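Local coordinates for serine protease inhibitor 1 (Coprinopsis cinerea, PDB 3VWC), which probably inhibits serine-type endopeptidases, as a beta-trefoil member of the fungal I66 inhibitor family, at residues L16-P21 against I33-E38. Sequence-based numbering, arbitrary orientation.
Sequences LHVGRP and IRVLPE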
# COMPACT_ATOMS: atom_id res chain seq x y z
N LEU A 16 3.69 -6.59 -9.70
CA LEU A 16 3.50 -5.23 -10.27
C LEU A 16 3.70 -4.15 -9.20
O LEU A 16 3.43 -4.37 -8.00
CB LEU A 16 2.11 -5.11 -10.88
CG LEU A 16 1.90 -6.02 -12.11
CD1 LEU A 16 0.50 -5.92 -12.66
CD2 LEU A 16 2.99 -5.77 -13.17
N HIS A 17 4.29 -3.03 -9.59
CA HIS A 17 4.40 -1.89 -8.70
C HIS A 17 3.02 -1.41 -8.32
O HIS A 17 2.07 -1.49 -9.11
CB HIS A 17 5.18 -0.75 -9.37
CG HIS A 17 6.65 -1.02 -9.49
ND1 HIS A 17 7.60 -0.24 -8.85
CD2 HIS A 17 7.32 -2.02 -10.08
CE1 HIS A 17 8.80 -0.73 -9.11
NE2 HIS A 17 8.65 -1.82 -9.84
N VAL A 18 2.92 -0.88 -7.12
CA VAL A 18 1.75 -0.20 -6.61
C VAL A 18 1.99 1.33 -6.56
O VAL A 18 3.08 1.76 -6.17
CB VAL A 18 1.52 -0.75 -5.19
CG1 VAL A 18 0.38 -0.04 -4.48
CG2 VAL A 18 1.29 -2.27 -5.27
N GLY A 19 1.03 2.13 -7.01
CA GLY A 19 1.20 3.57 -6.90
C GLY A 19 0.26 4.28 -7.87
O GLY A 19 -0.89 3.86 -8.03
N ARG A 20 0.74 5.37 -8.48
CA ARG A 20 -0.11 6.22 -9.28
C ARG A 20 0.44 6.26 -10.69
O ARG A 20 1.65 6.32 -10.89
CB ARG A 20 -0.20 7.60 -8.63
CG ARG A 20 -1.04 7.64 -7.36
CD ARG A 20 -0.79 8.88 -6.49
NE ARG A 20 -1.28 10.10 -7.17
CZ ARG A 20 -1.10 11.33 -6.71
NH1 ARG A 20 -0.42 11.57 -5.60
NH2 ARG A 20 -1.57 12.37 -7.42
N PRO A 21 -0.48 6.26 -11.68
CA PRO A 21 -0.04 6.23 -13.09
C PRO A 21 0.40 7.62 -13.57
O PRO A 21 0.25 8.59 -12.84
CB PRO A 21 -1.33 5.84 -13.83
CG PRO A 21 -2.41 6.42 -13.02
CD PRO A 21 -1.94 6.21 -11.55
N ILE A 33 -4.92 4.61 -5.69
CA ILE A 33 -3.69 3.85 -5.68
C ILE A 33 -3.93 2.53 -6.38
O ILE A 33 -4.92 1.88 -6.12
CB ILE A 33 -3.15 3.62 -4.24
CG1 ILE A 33 -2.82 4.96 -3.53
CG2 ILE A 33 -1.91 2.71 -4.30
CD1 ILE A 33 -1.84 5.83 -4.26
N ARG A 34 -3.09 2.24 -7.35
CA ARG A 34 -3.37 1.13 -8.28
C ARG A 34 -2.21 0.12 -8.36
O ARG A 34 -1.05 0.43 -8.07
CB ARG A 34 -3.69 1.65 -9.68
CG ARG A 34 -4.67 2.81 -9.74
CD ARG A 34 -4.63 3.40 -11.16
NE ARG A 34 -5.47 4.59 -11.26
CZ ARG A 34 -6.71 4.58 -11.72
NH1 ARG A 34 -7.29 3.43 -12.04
NH2 ARG A 34 -7.38 5.72 -11.85
N VAL A 35 -2.51 -1.08 -8.90
CA VAL A 35 -1.42 -1.86 -9.47
C VAL A 35 -1.10 -1.35 -10.87
O VAL A 35 -2.01 -1.01 -11.63
CB VAL A 35 -1.69 -3.37 -9.48
CG1 VAL A 35 -1.44 -3.98 -8.06
CG2 VAL A 35 -3.06 -3.69 -10.01
N LEU A 36 0.18 -1.16 -11.14
CA LEU A 36 0.62 -0.41 -12.35
C LEU A 36 1.16 -1.32 -13.43
O LEU A 36 1.89 -2.24 -13.12
CB LEU A 36 1.69 0.62 -11.95
CG LEU A 36 1.18 1.64 -10.91
CD1 LEU A 36 2.30 2.54 -10.40
CD2 LEU A 36 0.07 2.53 -11.51
N PRO A 37 0.90 -0.99 -14.71
CA PRO A 37 1.68 -1.63 -15.77
C PRO A 37 3.18 -1.36 -15.60
O PRO A 37 3.58 -0.27 -15.14
CB PRO A 37 1.18 -0.93 -17.04
CG PRO A 37 -0.11 -0.25 -16.69
CD PRO A 37 0.10 0.13 -15.22
N GLU A 38 4.01 -2.33 -15.99
CA GLU A 38 5.45 -2.15 -16.09
C GLU A 38 5.82 -0.88 -16.87
O GLU A 38 6.77 -0.19 -16.52
CB GLU A 38 6.11 -3.36 -16.75
CG GLU A 38 6.29 -4.58 -15.82
CD GLU A 38 7.07 -4.28 -14.53
OE1 GLU A 38 6.43 -3.91 -13.51
OE2 GLU A 38 8.30 -4.51 -14.50
O HOH W 1 4.63 -2.37 -12.31
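Gly-19 and Arg-34 form an antiparallel hydrogen-bonded pair, Gly-19 N giving to Arg-34 O at 2.9 Å and Arg-34 N to Gly-19 O at 2.8 Å, and Leu-36 N continues the pairing onto His-17 O. In this last pair the return bond from His-17 N to Leu-36 O is not made directly: a water stands between them, accepting from His-17 N and lying within hydrogen-bonding distance of Leu-36 O and, at 2.7 Å, of Glu-38 OE1. The bend at chi2 (-55°) brings Glu-38 CD back on this side, and OE1 reaches the water.

Leu-36 lays its side chain over the backbone of 19-21. Its CD1 sits 3.6 Å from Gly-19 N, where glycine has no side chain to intervene, and CD2 reaches Pro-21 N at 3.8 Å. Pro-21 is also met by Arg-34, which is extended from CG to NE and crosses the proline side chain at about a right angle, its CD and NE beside Pro-21 CD, before NH1 bonds to Leu-117 O. On the sheet face of Val-18 and Val-35, Val-18 CG1, anti to its backbone N (chi1 175°), meets Ile-33 CG2 at 3.6 Å. Ile-33 CD1 rests against Arg-20 CG, while the guanidinium goes on to Glu-24 and Cys-59 O. The whole is a short beta hairpin with a long connection, strands 18-19 and 31-35, belonging to the beta-trefoil fold.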